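Local coordinates for uncharacterized protein (PDB 4OBM), which is of unknown function but carries a LytR-CpsA-Psr (cell envelope-related transcriptional attenuator) domain and may act in the cell envelope, at residues D35-K40 against I73-G78; P60-V63 against T69-Q72. All blocks are in the same frame, centred on the assembly; numbering follows the deposited sequence.

Contact 1: D35-K40 against I73-G78; sequences DKTPDK and ICEQSG
Thr37 and Glu75 meet through one hydrogen bond, Thr37 OG1 donating to Glu75 OE1 over 2.7 Å. Traced outward, the glutamate side chain begins at CB, which packs on the threonine methyl, Glu75 CB lying 3.7 Å from Thr37 CG2. With CG anti to the backbone N (chi1 179°), the chain first runs out from the helix and then bends at chi2 (54°), which swings the carboxylate round so that OE1 faces the Thr37 hydroxyl. CG and CD pass the hydroxyl at longer range, 4.1 Å from Glu75 CG and 3.5 Å from Glu75 CD to Thr37 OG1, before OE1 closes the bond. The hydroxyl reaches OE1 from above the carboxylate, 56° out of its plane, and the two side chains cross at about a right angle.

Residues 35-40 lie in the loop between the antiparallel strands 24-30 and 40-47. Where that loop enters the second strand, Asp39 and Lys40 both face Leu30 in a classic beta bulge. The other half of the contact is apolar and buried: the sulfur of Cys74 packs against the CG-CD side of the proline, with Pro38 CD at 3.7 Å from Cys74 SG and Pro38 CG at 3.8 Å from the same sulfur. Arg99 of strand 94-100 and Glu79, further along helix 70-90, touch both Pro38 and Cys74.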
ATOM      1  N   ASP A  35       3.032   5.905 -19.641  1.00 34.01           N
ATOM      2  CA  ASP A  35       3.866   5.197 -20.600  1.00 34.08           C
ATOM      3  C   ASP A  35       4.872   4.268 -19.930  1.00 36.90           C
ATOM      4  O   ASP A  35       5.206   3.229 -20.497  1.00 38.59           O
ATOM      5  CB  ASP A  35       4.610   6.198 -21.487  1.00 36.56           C
ATOM      6  CG  ASP A  35       3.704   7.141 -22.263  1.00 42.11           C
ATOM      7  OD1 ASP A  35       2.656   6.672 -22.786  1.00 37.53           O
ATOM      8  OD2 ASP A  35       4.080   8.322 -22.417  1.00 50.36           O
ATOM      9  N   LYS A  36       5.342   4.633 -18.731  1.00 31.07           N
ATOM     10  CA  LYS A  36       6.387   3.921 -18.003  1.00 29.55           C
ATOM     11  C   LYS A  36       5.876   2.810 -17.094  1.00 32.82           C
ATOM     12  O   LYS A  36       4.745   2.836 -16.613  1.00 32.06           O
ATOM     13  CB  LYS A  36       7.231   4.901 -17.169  1.00 30.23           C
ATOM     14  CG  LYS A  36       8.181   5.722 -18.007  1.00 31.18           C
ATOM     15  CD  LYS A  36       8.398   7.098 -17.434  1.00 40.74           C
ATOM     16  CE  LYS A  36       9.120   8.008 -18.400  1.00 54.12           C
ATOM     17  NZ  LYS A  36       8.346   8.274 -19.661  1.00 56.50           N
ATOM     18  N   THR A  37       6.759   1.832 -16.867  1.00 28.73           N
ATOM     19  CA  THR A  37       6.567   0.694 -15.984  1.00 27.43           C
ATOM     20  C   THR A  37       6.608   1.179 -14.559  1.00 28.94           C
ATOM     21  O   THR A  37       7.500   1.973 -14.238  1.00 28.87           O
ATOM     22  CB  THR A  37       7.703  -0.327 -16.222  1.00 32.77           C
ATOM     23  OG1 THR A  37       8.009  -0.396 -17.614  1.00 37.56           O
ATOM     24  CG2 THR A  37       7.400  -1.700 -15.643  1.00 28.41           C
ATOM     25  N   PRO A  38       5.717   0.705 -13.660  1.00 25.63           N
ATOM     26  CA  PRO A  38       5.799   1.142 -12.254  1.00 24.14           C
ATOM     27  C   PRO A  38       7.166   0.856 -11.599  1.00 25.16           C
ATOM     28  O   PRO A  38       7.804  -0.171 -11.888  1.00 20.88           O
ATOM     29  CB  PRO A  38       4.688   0.341 -11.569  1.00 25.34           C
ATOM     30  CG  PRO A  38       3.740   0.024 -12.637  1.00 30.11           C
ATOM     31  CD  PRO A  38       4.575  -0.213 -13.860  1.00 26.78           C
ATOM     32  N   ASP A  39       7.612   1.795 -10.746  1.00 23.24           N
ATOM     33  CA  ASP A  39       8.857   1.705  -9.973  1.00 24.96           C
ATOM     34  C   ASP A  39       8.602   1.302  -8.526  1.00 27.65           C
ATOM     35  O   ASP A  39       9.533   0.859  -7.856  1.00 26.17           O
ATOM     36  CB  ASP A  39       9.614   3.047  -9.980  1.00 27.66           C
ATOM     37  CG  ASP A  39      10.616   3.181 -11.097  1.00 47.28           C
ATOM     38  OD1 ASP A  39      11.513   2.301 -11.203  1.00 50.72           O
ATOM     39  OD2 ASP A  39      10.518   4.169 -11.865  1.00 53.20           O
ATOM     40  N   LYS A  40       7.379   1.522  -8.015  1.00 24.34           N
ATOM     41  CA  LYS A  40       7.061   1.205  -6.611  1.00 23.18           C
ATOM     42  C   LYS A  40       5.908   0.250  -6.523  1.00 25.62           C
ATOM     43  O   LYS A  40       5.021   0.262  -7.377  1.00 25.24           O
ATOM     44  CB  LYS A  40       6.816   2.463  -5.778  1.00 24.53           C
ATOM     45  CG  LYS A  40       8.136   3.148  -5.480  1.00 30.88           C
ATOM     46  CD  LYS A  40       7.988   4.434  -4.727  1.00 36.92           C
ATOM     47  CE  LYS A  40       9.256   5.255  -4.826  1.00 40.24           C
ATOM     48  NZ  LYS A  40      10.444   4.562  -4.248  1.00 37.24           N
ATOM     49  N   ILE A  73       8.165  -8.456 -14.440  1.00 26.34           N
ATOM     50  CA  ILE A  73       6.892  -9.161 -14.484  1.00 25.57           C
ATOM     51  C   ILE A  73       5.772  -8.165 -14.772  1.00 30.35           C
ATOM     52  O   ILE A  73       4.968  -8.426 -15.659  1.00 30.31           O
ATOM     53  CB  ILE A  73       6.649  -9.983 -13.180  1.00 27.97           C
ATOM     54  CG1 ILE A  73       7.700 -11.120 -13.065  1.00 28.16           C
ATOM     55  CG2 ILE A  73       5.212 -10.542 -13.127  1.00 26.89           C
ATOM     56  CD1 ILE A  73       8.040 -11.550 -11.632  1.00 33.89           C
ATOM     57  N   CYS A  74       5.750  -7.010 -14.073  1.00 28.46           N
ATOM     58  CA  CYS A  74       4.737  -5.974 -14.288  1.00 28.28           C
ATOM     59  C   CYS A  74       4.787  -5.433 -15.735  1.00 32.36           C
ATOM     60  O   CYS A  74       3.726  -5.146 -16.310  1.00 33.16           O
ATOM     61  CB  CYS A  74       4.867  -4.847 -13.268  1.00 27.60           C
ATOM     62  SG  CYS A  74       3.464  -3.701 -13.247  1.00 30.75           S
ATOM     63  N   GLU A  75       5.992  -5.329 -16.331  1.00 27.90           N
ATOM     64  CA  GLU A  75       6.139  -4.837 -17.709  1.00 27.85           C
ATOM     65  C   GLU A  75       5.543  -5.818 -18.710  1.00 33.81           C
ATOM     66  O   GLU A  75       4.784  -5.421 -19.594  1.00 32.72           O
ATOM     67  CB  GLU A  75       7.611  -4.553 -18.058  1.00 29.29           C
ATOM     68  CG  GLU A  75       7.860  -4.056 -19.488  1.00 38.10           C
ATOM     69  CD  GLU A  75       7.101  -2.836 -19.994  1.00 52.77           C
ATOM     70  OE1 GLU A  75       6.552  -2.066 -19.168  1.00 26.65           O
ATOM     71  OE2 GLU A  75       7.094  -2.630 -21.229  1.00 48.28           O
ATOM     72  N   GLN A  76       5.880  -7.100 -18.546  1.00 33.55           N
ATOM     73  CA  GLN A  76       5.481  -8.181 -19.430  1.00 34.84           C
ATOM     74  C   GLN A  76       4.038  -8.601 -19.254  1.00 37.95           C
ATOM     75  O   GLN A  76       3.352  -8.825 -20.253  1.00 38.87           O
ATOM     76  CB  GLN A  76       6.388  -9.405 -19.205  1.00 37.51           C
ATOM     77  CG  GLN A  76       7.853  -9.171 -19.602  1.00 61.79           C
ATOM     78  CD  GLN A  76       8.824 -10.195 -19.050  1.00 83.55           C
ATOM     79  OE1 GLN A  76       8.593 -10.857 -18.021  1.00 77.14           O
ATOM     80  NE2 GLN A  76       9.972 -10.300 -19.699  1.00 79.03           N
ATOM     81  N   SER A  77       3.585  -8.751 -18.005  1.00 33.04           N
ATOM     82  CA  SER A  77       2.264  -9.310 -17.736  1.00 32.96           C
ATOM     83  C   SER A  77       1.319  -8.454 -16.857  1.00 36.26           C
ATOM     84  O   SER A  77       0.235  -8.932 -16.518  1.00 36.39           O
ATOM     85  CB  SER A  77       2.436 -10.680 -17.093  1.00 35.95           C
ATOM     86  OG  SER A  77       3.369 -11.474 -17.804  1.00 41.54           O
ATOM     87  N   GLY A  78       1.703  -7.219 -16.527  1.00 31.16           N
ATOM     88  CA  GLY A  78       0.863  -6.325 -15.731  1.00 29.00           C
ATOM     89  C   GLY A  78       0.780  -6.644 -14.254  1.00 30.01           C
ATOM     90  O   GLY A  78       1.373  -7.626 -13.790  1.00 29.95           O
TER

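Contact 2: P60-V63 against T69-Q72; sequences PNAV and TIKQ
Ala62 and Ile70 pair through backbone and side chain together. Ile70 N donates to Ala62 O over 2.8 Å, almost in line with the carbonyl bond (161° at the oxygen) though bent at the hydrogen (137°), and Ala62 CB packs 3.8 Å from Ile70 CG1. Ala62 O also takes a CA-H...O contact from Thr69 CA at 3.2 Å. One residue further along the helix, Lys71 N donates to Pro60 O, two residues before Ala62, over 3.0 Å in the carbonyl plane and straighter at the hydrogen (165°). Two amides of the first helical turn are thus bound by carbonyls of 60-63. Thr69 is the N-cap: its OG1 accepts from Gln72 N, while Gln72 OE1 accepts from Thr69 N at 3.1 Å, a capping box.

Against this close-fitted, largely buried side, the side chains of Pro60 and Lys71 pack more loosely at the partly exposed margin, Pro60 CB to Lys71 CB 4.1 Å, although their backbones are hydrogen-bonded. Strand 62-63 runs parallel to strand 241-244, to which Asn61 and Val63 bond by their backbones and which Thr69 also touches through Asp241, while Tyr41 of strand 40-47 touches Ile70 and Lys71.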
ATOM      1  N   PRO A  60      11.510  -2.651  -6.671  1.00 19.21           N
ATOM      2  CA  PRO A  60      11.209  -3.011  -8.066  1.00 18.80           C
ATOM      3  C   PRO A  60      12.045  -4.180  -8.595  1.00 25.46           C
ATOM      4  O   PRO A  60      11.564  -4.962  -9.445  1.00 26.27           O
ATOM      5  CB  PRO A  60      11.521  -1.730  -8.844  1.00 19.96           C
ATOM      6  CG  PRO A  60      12.411  -0.958  -7.961  1.00 24.24           C
ATOM      7  CD  PRO A  60      12.008  -1.263  -6.570  1.00 19.84           C
ATOM      8  N   ASN A  61      13.279  -4.325  -8.072  1.00 22.00           N
ATOM      9  CA  ASN A  61      14.189  -5.384  -8.482  1.00 23.07           C
ATOM     10  C   ASN A  61      14.032  -6.604  -7.572  1.00 27.64           C
ATOM     11  O   ASN A  61      14.899  -7.479  -7.559  1.00 28.23           O
ATOM     12  CB  ASN A  61      15.641  -4.889  -8.521  1.00 20.40           C
ATOM     13  CG  ASN A  61      16.162  -4.378  -7.191  1.00 35.51           C
ATOM     14  OD1 ASN A  61      15.413  -3.882  -6.321  1.00 30.29           O
ATOM     15  ND2 ASN A  61      17.467  -4.441  -7.026  1.00 18.15           N
ATOM     16  N   ALA A  62      12.909  -6.694  -6.850  1.00 24.57           N
ATOM     17  CA  ALA A  62      12.686  -7.857  -5.989  1.00 25.67           C
ATOM     18  C   ALA A  62      12.330  -9.097  -6.821  1.00 32.99           C
ATOM     19  O   ALA A  62      11.486  -9.015  -7.718  1.00 31.89           O
ATOM     20  CB  ALA A  62      11.591  -7.572  -4.977  1.00 25.63           C
ATOM     21  N   VAL A  63      13.001 -10.231  -6.534  1.00 31.60           N
ATOM     22  CA  VAL A  63      12.757 -11.540  -7.153  1.00 33.05           C
ATOM     23  C   VAL A  63      11.953 -12.355  -6.102  1.00 42.66           C
ATOM     24  O   VAL A  63      12.458 -12.612  -5.006  1.00 42.23           O
ATOM     25  CB  VAL A  63      14.087 -12.238  -7.626  1.00 36.43           C
ATOM     26  CG1 VAL A  63      13.826 -13.630  -8.194  1.00 36.67           C
ATOM     27  CG2 VAL A  63      14.837 -11.385  -8.649  1.00 35.65           C
ATOM     28  N   THR A  69      12.256  -9.960 -11.952  1.00 27.00           N
ATOM     29  CA  THR A  69      11.964  -8.961 -10.929  1.00 24.79           C
ATOM     30  C   THR A  69      10.486  -8.619 -10.957  1.00 28.49           C
ATOM     31  O   THR A  69       9.827  -8.855 -11.968  1.00 29.08           O
ATOM     32  CB  THR A  69      12.816  -7.690 -11.128  1.00 26.26           C
ATOM     33  OG1 THR A  69      12.373  -6.988 -12.292  1.00 26.69           O
ATOM     34  CG2 THR A  69      14.292  -7.976 -11.196  1.00 22.01           C
ATOM     35  N   ILE A  70       9.981  -8.014  -9.883  1.00 25.47           N
ATOM     36  CA  ILE A  70       8.600  -7.545  -9.804  1.00 26.27           C
ATOM     37  C   ILE A  70       8.337  -6.617 -10.993  1.00 29.10           C
ATOM     38  O   ILE A  70       7.347  -6.808 -11.701  1.00 29.39           O
ATOM     39  CB  ILE A  70       8.315  -6.822  -8.447  1.00 30.18           C
ATOM     40  CG1 ILE A  70       8.559  -7.715  -7.226  1.00 32.20           C
ATOM     41  CG2 ILE A  70       6.892  -6.227  -8.404  1.00 32.00           C
ATOM     42  CD1 ILE A  70       7.662  -8.917  -7.115  1.00 48.30           C
ATOM     43  N   LYS A  71       9.252  -5.645 -11.230  1.00 24.43           N
ATOM     44  CA  LYS A  71       9.139  -4.675 -12.312  1.00 23.33           C
ATOM     45  C   LYS A  71       9.098  -5.346 -13.676  1.00 29.25           C
ATOM     46  O   LYS A  71       8.259  -4.957 -14.485  1.00 29.65           O
ATOM     47  CB  LYS A  71      10.256  -3.638 -12.251  1.00 24.97           C
ATOM     48  CG  LYS A  71      10.088  -2.511 -13.263  1.00 24.03           C
ATOM     49  CD  LYS A  71      11.023  -1.368 -13.013  1.00 23.48           C
ATOM     50  CE  LYS A  71      10.715  -0.292 -14.020  1.00 22.53           C
ATOM     51  NZ  LYS A  71      11.701   0.803 -13.985  1.00 28.04           N
ATOM     52  N   GLN A  72       9.976  -6.348 -13.935  1.00 26.82           N
ATOM     53  CA  GLN A  72      10.012  -7.060 -15.225  1.00 26.77           C
ATOM     54  C   GLN A  72       8.690  -7.764 -15.470  1.00 30.49           C
ATOM     55  O   GLN A  72       8.131  -7.636 -16.554  1.00 30.98           O
ATOM     56  CB  GLN A  72      11.173  -8.075 -15.286  1.00 28.97           C
ATOM     57  CG  GLN A  72      12.536  -7.447 -15.560  1.00 39.64           C
ATOM     58  CD  GLN A  72      13.669  -8.443 -15.464  1.00 43.52           C
ATOM     59  OE1 GLN A  72      13.682  -9.364 -14.634  1.00 32.79           O
ATOM     60  NE2 GLN A  72      14.660  -8.256 -16.303  1.00 32.13           N
TER

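Contacts 1 and 2 lie about 9 Å apart between centres, on the same side of the chain's centre, and share helix 70-90: contact 2 uses its N-terminal turn, contact 1 the residues immediately following. Along the chain the order is 35-40, 60-63, 69-72, 73-78, so the pairing of contact 2 falls within the span that contact 1 bridges. The two also touch directly, through a salt bridge from Lys71 NZ to Asp39 OD1 (3.2 Å) and packing of Asp39 O on Pro60 CG. The start of this helix is therefore joined to both the 35-40 loop of the six-stranded sheet and strand 62-63 of the three-stranded one.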